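Local atomic coordinates of lipocalin (Argas monolakensis, PDB entry 3BRN), a protein that binds serotonin inside a lipocalin beta barrel and, as a tick protein of the histamine-binding family, probably sequesters biogenic amines. Residues Cys40-Val45 against Ser57-Lys62; Pro12-Lys17 against Ser100-Cys105; Arg30-Pro35 against His146-Thr151. All blocks are in the same frame, centred on the assembly; numbering follows the deposited sequence.

Interaction 1: residues Cys40-Val45 against Ser57-Lys62; sequences CAYVLV and SFTYGK. With SRO (serotonin), chain C.
V43 and F58 meet beside the bound serotonin: V43 CG1 lies 3.9 Å from F58 CE2, the two side chains crossing obliquely, while the other branch of the valine, CG2, rests 3.7 Å from serotonin CE3 on the indole. F58 offers a face of its ring to the ligand hydroxyl, which sits above the rim with SRO OH 3.5 Å from F58 CD2. That ring is placed by a first torsion of 72°, which sets CG between the backbone N and the carbonyl carbon. V43 CG1 also reaches back to Y60 CB, so one methyl branch bridges two residues of the neighbouring strand. L91, from helix 88-91, packs against V43, F58 and Y60.

On the face turned away from the ligand, the ring of Y42 folds back over the backbone of G61, with Y42 CE1 only 3.3 Å from G61 C; G61 N lies above the same ring, displaced toward its rim. The phenol oxygen of Y42 extends past the strand to bond I69 O in strand 67-78. Further along, the side chains of L44 and T59 lie side by side, pointing the same way, with CD1 of the leucine against CB of the threonine.

Behind these side chains stands the backbone ladder. Y42 and G61 form a hydrogen-bonded antiparallel pair, Y42 N to G61 O and G61 N to Y42 O both at 3.0 Å, and the nearly straight bond from L44 N to T59 O (2.8 Å, 174°) follows. V43 and Y60 are the non-hydrogen-bonded pair between them. The disulfide from C40 to C153 ties the start of 40-45 to the C-terminal segment. Strands 42-44 and 55-64 thus form a beta hairpin in the lipocalin barrel wall, its V43 and F58 lining the serotonin pocket.

Interaction 2: residues Pro12-Lys17 against Ser100-Cys105; sequences PFQAYK and SDYRSC
Y102 turns its ring toward K17 through a first torsion of -65°, which sets CG anti to the carbonyl carbon, and the lysine CB stands over the centre of that ring. This CH-pi contact joins the N-terminal helix 15-20 of the lipocalin fold to the loop between strands 99-100 and 105-109. K17 CB stands 3.6 Å from the ring centroid, almost on its normal; beyond it the lysine CG is anti to its own carbonyl carbon (-78°), and the chain then bends at chi2 so that CD passes above the CE2 side.

At the far end of the same ring, Y102 OH accepts the backbone N-H of Q14, the N-cap residue of the helix, at 2.8 Å. The aromatic ring therefore lies alongside the first turn of the helix, gripped by its face and its hydroxyl. F13 reaches the loop with its ring, whose CE1 comes within 3.4 Å of S100 N, and it also meets the ring of F99.

The loop is braced internally. S100 OG accepts from Y102 N in an ST turn, fixing the backbone that carries the tyrosine, and is also bonded to D106 of the serotonin pocket. D101 gathers the following turn: OD1 takes the N-H groups of R103, S104 and C105, while OD2 receives S104 OG at 2.7 Å on its syn lone pair.

Interaction 3: residues Arg30-Pro35 against His146-Thr151; sequences RKTTKP and HHTWQT
H146 lays one face of its imidazole under P35, whose CA stands 3.7 Å above the plane over the ring centre, with P35 CB 3.4 Å from H146 NE2. The ring is anchored at its edge: T32 O lies in its plane and accepts from H146 ND1 (3.3 Å) as well as from H146 N (2.7 Å), two bonds on one carbonyl. T32 N returns a bond to H146 O, completing a hydrogen-bonded antiparallel pair.

R30 works at the other end. Its CG is anti to the backbone N (177°), and the bend at chi2 (59°) brings CD to 3.6 Å from W149 CE3, with NE following beside the same atom. NH1 bonds H147 ND1 at 3.2 Å, within both planar groups, which requires ND1 to act as acceptor. R30 NE has its own partner in Y129 OH. W149 O is buried by the contact without a partner.

Strand 26-32 holds this C-terminal segment against the barrel. R30 and K31 both face L117 of strand 115-120 in a classic beta bulge, and K31 reaches helix 131-140 through F136 and a salt bridge to D133.

From the N terminus, 12-17 enters helix 15-20 and meets 100-105 only after much of the barrel has been built, so interaction 2 closes a loop of more than eighty residues. Next comes 30-35, whose partner 146-151 lies near the C terminus; interaction 3 closes the longest loop and crosses interaction 2, the two lying on opposite sides of the chain's centre. Interaction 1, a short hairpin closure, falls within both loops. It touches interaction 3, where C40 N probably bonds T148 O, and strands 26-32 and 42-44 are neighbours in the sheet. Together the contacts join the N-terminal helix, barrel wall and C-terminal segment.

Interaction 1: residues Cys40-Val45 against Ser57-Lys62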
# COMPACT_ATOMS: atom_id res chain seq x y z
N CYS A 40 -7.24 9.89 0.76
CA CYS A 40 -6.09 10.03 -0.15
C CYS A 40 -4.75 9.67 0.48
O CYS A 40 -3.71 10.21 0.08
CB CYS A 40 -6.03 11.44 -0.76
SG CYS A 40 -7.60 12.08 -1.39
N ALA A 41 -4.77 8.73 1.42
CA ALA A 41 -3.55 8.27 2.08
C ALA A 41 -2.66 7.58 1.05
O ALA A 41 -3.16 6.90 0.16
CB ALA A 41 -3.90 7.31 3.23
N TYR A 42 -1.36 7.85 1.09
CA TYR A 42 -0.46 7.29 0.09
C TYR A 42 0.96 7.15 0.63
O TYR A 42 1.27 7.64 1.71
CB TYR A 42 -0.40 8.19 -1.15
CG TYR A 42 0.44 9.44 -0.92
CD1 TYR A 42 -0.12 10.58 -0.34
CD2 TYR A 42 1.81 9.46 -1.23
CE1 TYR A 42 0.65 11.71 -0.07
CE2 TYR A 42 2.60 10.60 -0.96
CZ TYR A 42 2.01 11.70 -0.34
OH TYR A 42 2.74 12.84 -0.07
N VAL A 43 1.74 6.31 -0.03
CA VAL A 43 3.17 6.21 0.22
C VAL A 43 3.84 6.44 -1.12
O VAL A 43 3.22 6.20 -2.16
CB VAL A 43 3.58 4.80 0.74
CG1 VAL A 43 3.03 4.56 2.13
CG2 VAL A 43 3.16 3.68 -0.24
N LEU A 44 5.07 6.96 -1.10
CA LEU A 44 5.89 7.01 -2.30
C LEU A 44 6.90 5.88 -2.22
O LEU A 44 7.39 5.58 -1.12
CB LEU A 44 6.64 8.35 -2.37
CG LEU A 44 5.84 9.62 -2.68
CD1 LEU A 44 6.79 10.81 -2.93
CD2 LEU A 44 4.97 9.41 -3.91
N VAL A 45 7.22 5.26 -3.35
CA VAL A 45 8.30 4.26 -3.37
C VAL A 45 9.63 4.94 -2.95
O VAL A 45 9.81 6.14 -3.17
CB VAL A 45 8.43 3.57 -4.75
CG1 VAL A 45 7.07 3.15 -5.28
CG2 VAL A 45 9.18 4.45 -5.76
N SER A 57 14.42 5.38 4.25
CA SER A 57 13.40 6.39 4.46
C SER A 57 12.39 6.31 3.33
O SER A 57 12.74 5.96 2.21
CB SER A 57 14.02 7.80 4.43
OG SER A 57 14.97 7.98 5.46
N PHE A 58 11.14 6.70 3.61
CA PHE A 58 10.15 6.82 2.56
C PHE A 58 9.18 7.91 2.94
O PHE A 58 9.08 8.29 4.11
CB PHE A 58 9.40 5.50 2.33
CG PHE A 58 8.44 5.14 3.43
CD1 PHE A 58 8.91 4.63 4.63
CD2 PHE A 58 7.08 5.31 3.26
CE1 PHE A 58 8.05 4.36 5.66
CE2 PHE A 58 6.21 5.03 4.28
CZ PHE A 58 6.69 4.52 5.48
N THR A 59 8.59 8.52 1.93
CA THR A 59 7.61 9.59 2.13
C THR A 59 6.20 9.00 2.12
O THR A 59 5.92 8.05 1.38
CB THR A 59 7.73 10.65 1.03
OG1 THR A 59 9.07 11.16 1.00
CG2 THR A 59 6.75 11.81 1.28
N TYR A 60 5.35 9.54 2.98
CA TYR A 60 3.95 9.14 3.04
C TYR A 60 3.12 10.37 3.36
O TYR A 60 3.66 11.43 3.72
CB TYR A 60 3.73 8.06 4.08
CG TYR A 60 3.81 8.55 5.51
CD1 TYR A 60 5.03 8.63 6.16
CD2 TYR A 60 2.66 8.88 6.22
CE1 TYR A 60 5.12 9.09 7.46
CE2 TYR A 60 2.73 9.32 7.53
CZ TYR A 60 3.97 9.43 8.14
OH TYR A 60 4.08 9.83 9.46
N GLY A 61 1.83 10.29 3.08
CA GLY A 61 1.00 11.46 3.26
C GLY A 61 -0.46 11.21 3.05
O GLY A 61 -0.94 10.08 3.10
N LYS A 62 -1.17 12.30 2.81
CA LYS A 62 -2.61 12.27 2.73
C LYS A 62 -3.04 13.68 2.32
O LYS A 62 -2.23 14.61 2.32
CB LYS A 62 -3.17 11.92 4.10
CG LYS A 62 -2.93 13.00 5.15
CD LYS A 62 -3.69 12.70 6.42
CE LYS A 62 -3.02 13.32 7.63
NZ LYS A 62 -3.64 12.82 8.89
OH SRO C . 6.87 1.97 2.13
CZ3 SRO C . 5.67 1.36 2.43
CH2 SRO C . 5.32 1.26 3.78
CZ2 SRO C . 4.07 0.76 4.14
CE2 SRO C . 3.25 0.31 3.12
NE1 SRO C . 2.03 -0.28 3.08
CD1 SRO C . 1.68 -0.49 1.79
CG SRO C . 2.72 -0.06 0.97
CD2 SRO C . 3.71 0.42 1.82
CE3 SRO C . 4.87 0.93 1.50
CB SRO C . 2.76 -0.15 -0.54
CA SRO C . 3.85 -1.15 -0.98
NZ SRO C . 3.97 -1.08 -2.44

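Interaction 2: residues Pro12-Lys17 against Ser100-Cys105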
# COMPACT_ATOMS: atom_id res chain seq x y z
N PRO A 12 6.17 -17.50 -2.14
CA PRO A 12 5.99 -16.42 -1.17
C PRO A 12 5.99 -15.05 -1.83
O PRO A 12 6.27 -14.93 -3.03
CB PRO A 12 7.20 -16.57 -0.25
CG PRO A 12 8.22 -17.30 -1.07
CD PRO A 12 7.45 -18.21 -1.96
N PHE A 13 5.68 -14.03 -1.05
CA PHE A 13 5.67 -12.66 -1.53
C PHE A 13 6.74 -11.83 -0.83
O PHE A 13 6.83 -11.82 0.40
CB PHE A 13 4.30 -12.02 -1.32
CG PHE A 13 3.21 -12.63 -2.17
CD1 PHE A 13 3.05 -12.25 -3.49
CD2 PHE A 13 2.36 -13.58 -1.64
CE1 PHE A 13 2.06 -12.81 -4.27
CE2 PHE A 13 1.36 -14.14 -2.41
CZ PHE A 13 1.21 -13.75 -3.73
N GLN A 14 7.55 -11.14 -1.62
CA GLN A 14 8.76 -10.47 -1.13
C GLN A 14 8.51 -8.98 -0.92
O GLN A 14 8.26 -8.25 -1.88
CB GLN A 14 9.92 -10.69 -2.10
CG GLN A 14 10.25 -12.16 -2.31
CD GLN A 14 11.24 -12.37 -3.44
OE1 GLN A 14 10.87 -12.36 -4.61
NE2 GLN A 14 12.50 -12.60 -3.08
N ALA A 15 8.54 -8.55 0.34
CA ALA A 15 8.37 -7.17 0.73
C ALA A 15 9.23 -6.13 0.01
O ALA A 15 8.73 -5.07 -0.36
CB ALA A 15 8.46 -7.02 2.25
N TYR A 16 10.53 -6.37 -0.15
CA TYR A 16 11.33 -5.38 -0.86
C TYR A 16 10.84 -5.17 -2.30
O TYR A 16 10.75 -4.04 -2.76
CB TYR A 16 12.84 -5.70 -0.80
CG TYR A 16 13.30 -6.73 -1.79
CD1 TYR A 16 13.30 -8.07 -1.46
CD2 TYR A 16 13.87 -6.35 -3.00
CE1 TYR A 16 13.79 -9.02 -2.33
CE2 TYR A 16 14.35 -7.29 -3.88
CZ TYR A 16 14.30 -8.62 -3.54
OH TYR A 16 14.72 -9.58 -4.42
N LYS A 17 10.40 -6.24 -2.97
CA LYS A 17 9.83 -6.11 -4.31
C LYS A 17 8.49 -5.38 -4.31
O LYS A 17 8.18 -4.63 -5.23
CB LYS A 17 9.69 -7.48 -4.98
CG LYS A 17 10.99 -8.03 -5.53
CD LYS A 17 11.02 -9.53 -5.45
CE LYS A 17 12.15 -10.11 -6.26
NZ LYS A 17 11.74 -10.36 -7.66
N SER A 100 0.99 -9.54 -4.20
CA SER A 100 1.45 -8.36 -4.93
C SER A 100 1.85 -8.79 -6.33
O SER A 100 2.18 -9.96 -6.53
CB SER A 100 2.65 -7.75 -4.23
OG SER A 100 3.04 -6.54 -4.86
N ASP A 101 1.73 -7.89 -7.30
CA ASP A 101 2.25 -8.15 -8.64
C ASP A 101 3.52 -7.34 -8.87
O ASP A 101 4.10 -7.36 -9.96
CB ASP A 101 1.19 -7.87 -9.71
CG ASP A 101 0.84 -6.39 -9.82
OD1 ASP A 101 1.36 -5.58 -9.03
OD2 ASP A 101 0.05 -6.05 -10.72
N TYR A 102 3.95 -6.62 -7.84
CA TYR A 102 5.26 -5.97 -7.85
C TYR A 102 5.28 -4.79 -8.82
O TYR A 102 6.35 -4.29 -9.18
CB TYR A 102 6.36 -6.97 -8.22
CG TYR A 102 6.54 -8.07 -7.20
CD1 TYR A 102 6.11 -7.91 -5.89
CD2 TYR A 102 7.15 -9.27 -7.55
CE1 TYR A 102 6.28 -8.92 -4.96
CE2 TYR A 102 7.32 -10.28 -6.63
CZ TYR A 102 6.89 -10.10 -5.33
OH TYR A 102 7.06 -11.10 -4.40
N ARG A 103 4.10 -4.35 -9.24
CA ARG A 103 3.98 -3.40 -10.34
C ARG A 103 2.90 -2.36 -10.06
O ARG A 103 3.18 -1.17 -9.95
CB ARG A 103 3.67 -4.14 -11.65
CG ARG A 103 4.90 -4.49 -12.47
CD ARG A 103 4.52 -4.92 -13.87
NE ARG A 103 4.01 -6.29 -13.91
CZ ARG A 103 3.97 -7.04 -15.00
NH1 ARG A 103 4.41 -6.56 -16.16
NH2 ARG A 103 3.48 -8.27 -14.94
N SER A 104 1.66 -2.82 -9.94
CA SER A 104 0.51 -1.92 -9.87
C SER A 104 -0.25 -1.95 -8.55
O SER A 104 -0.91 -0.96 -8.20
CB SER A 104 -0.45 -2.18 -11.04
OG SER A 104 -0.92 -3.51 -11.02
N CYS A 105 -0.27 -3.09 -7.88
CA CYS A 105 -1.14 -3.23 -6.71
C CYS A 105 -0.62 -4.23 -5.69
O CYS A 105 0.13 -5.15 -6.02
CB CYS A 105 -2.57 -3.58 -7.14
SG CYS A 105 -2.69 -5.19 -7.95

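Interaction 3: residues Arg30-Pro35 against His146-Thr151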
# COMPACT_ATOMS: atom_id res chain seq x y z
N ARG A 30 -6.23 2.33 -1.56
CA ARG A 30 -7.47 2.33 -2.34
C ARG A 30 -8.68 1.87 -1.53
O ARG A 30 -9.76 2.47 -1.62
CB ARG A 30 -7.30 1.49 -3.61
CG ARG A 30 -8.56 1.36 -4.49
CD ARG A 30 -9.09 2.72 -4.98
NE ARG A 30 -10.34 2.55 -5.73
CZ ARG A 30 -11.53 2.32 -5.18
NH1 ARG A 30 -11.66 2.26 -3.86
NH2 ARG A 30 -12.59 2.16 -5.94
N LYS A 31 -8.55 0.74 -0.84
CA LYS A 31 -9.64 0.23 0.00
C LYS A 31 -9.03 -0.32 1.28
O LYS A 31 -7.98 -0.93 1.23
CB LYS A 31 -10.39 -0.92 -0.69
CG LYS A 31 -10.96 -0.59 -2.07
CD LYS A 31 -11.76 -1.76 -2.62
CE LYS A 31 -12.28 -1.48 -4.03
NZ LYS A 31 -12.57 -2.74 -4.75
N THR A 32 -9.80 -0.27 2.37
CA THR A 32 -9.36 -0.87 3.64
C THR A 32 -10.57 -1.36 4.44
O THR A 32 -11.69 -0.89 4.23
CB THR A 32 -8.49 0.12 4.48
OG1 THR A 32 -8.11 -0.48 5.72
CG2 THR A 32 -9.25 1.42 4.77
N THR A 33 -10.36 -2.38 5.28
CA THR A 33 -11.40 -2.80 6.22
C THR A 33 -11.30 -2.03 7.53
O THR A 33 -12.04 -2.30 8.47
CB THR A 33 -11.35 -4.33 6.51
OG1 THR A 33 -10.06 -4.67 7.04
CG2 THR A 33 -11.60 -5.13 5.20
N LYS A 34 -10.32 -1.13 7.64
CA LYS A 34 -10.26 -0.29 8.84
C LYS A 34 -10.98 1.04 8.56
O LYS A 34 -10.66 1.72 7.58
CB LYS A 34 -8.80 -0.02 9.24
CG LYS A 34 -8.62 1.05 10.31
CD LYS A 34 -7.16 1.15 10.73
CE LYS A 34 -6.86 2.48 11.43
NZ LYS A 34 -5.40 2.64 11.72
N PRO A 35 -11.93 1.42 9.43
CA PRO A 35 -12.64 2.69 9.28
C PRO A 35 -11.84 3.87 9.83
O PRO A 35 -10.89 3.68 10.60
CB PRO A 35 -13.91 2.47 10.11
CG PRO A 35 -13.45 1.56 11.21
CD PRO A 35 -12.39 0.67 10.61
N HIS A 146 -13.98 0.24 3.29
CA HIS A 146 -13.87 1.66 3.16
C HIS A 146 -13.03 2.12 2.01
O HIS A 146 -11.89 1.73 1.89
CB HIS A 146 -13.38 2.25 4.44
CG HIS A 146 -14.12 1.77 5.61
ND1 HIS A 146 -13.95 0.51 6.13
CD2 HIS A 146 -15.12 2.33 6.32
CE1 HIS A 146 -14.78 0.33 7.12
NE2 HIS A 146 -15.49 1.42 7.26
N HIS A 147 -13.58 2.98 1.20
CA HIS A 147 -12.94 3.41 0.00
C HIS A 147 -12.17 4.70 0.15
O HIS A 147 -12.74 5.74 0.14
CB HIS A 147 -13.95 3.50 -1.10
CG HIS A 147 -14.68 2.23 -1.32
ND1 HIS A 147 -14.35 1.36 -2.32
CD2 HIS A 147 -15.67 1.66 -0.62
CE1 HIS A 147 -15.14 0.31 -2.26
NE2 HIS A 147 -15.94 0.46 -1.23
N THR A 148 -10.86 4.60 0.30
CA THR A 148 -10.04 5.68 0.83
C THR A 148 -9.58 6.66 -0.23
O THR A 148 -9.13 7.75 0.09
CB THR A 148 -8.79 5.11 1.54
OG1 THR A 148 -9.19 4.48 2.76
CG2 THR A 148 -7.79 6.23 1.86
N TRP A 149 -9.43 6.16 -1.45
CA TRP A 149 -9.08 6.98 -2.60
C TRP A 149 -10.35 7.34 -3.32
O TRP A 149 -11.29 6.54 -3.36
CB TRP A 149 -8.18 6.21 -3.56
CG TRP A 149 -7.96 6.96 -4.85
CD1 TRP A 149 -7.09 8.00 -5.06
CD2 TRP A 149 -8.67 6.78 -6.09
NE1 TRP A 149 -7.19 8.44 -6.36
CE2 TRP A 149 -8.14 7.70 -7.02
CE3 TRP A 149 -9.68 5.91 -6.51
CZ2 TRP A 149 -8.55 7.75 -8.34
CZ3 TRP A 149 -10.12 5.99 -7.81
CH2 TRP A 149 -9.58 6.92 -8.70
N GLN A 150 -10.41 8.59 -3.77
CA GLN A 150 -11.51 9.08 -4.58
C GLN A 150 -10.92 9.84 -5.76
O GLN A 150 -9.79 10.31 -5.70
CB GLN A 150 -12.42 10.01 -3.77
CG GLN A 150 -13.35 9.27 -2.83
CD GLN A 150 -14.07 8.13 -3.52
OE1 GLN A 150 -14.80 8.46 -4.58
NE2 GLN A 150 -13.88 6.96 -3.18
N THR A 151 -11.65 9.86 -6.86
CA THR A 151 -11.19 10.50 -8.08
C THR A 151 -10.78 11.97 -7.90
O THR A 151 -10.01 12.51 -8.70
CB THR A 151 -12.27 10.37 -9.17
OG1 THR A 151 -11.76 10.87 -10.41
CG2 THR A 151 -13.51 11.14 -8.79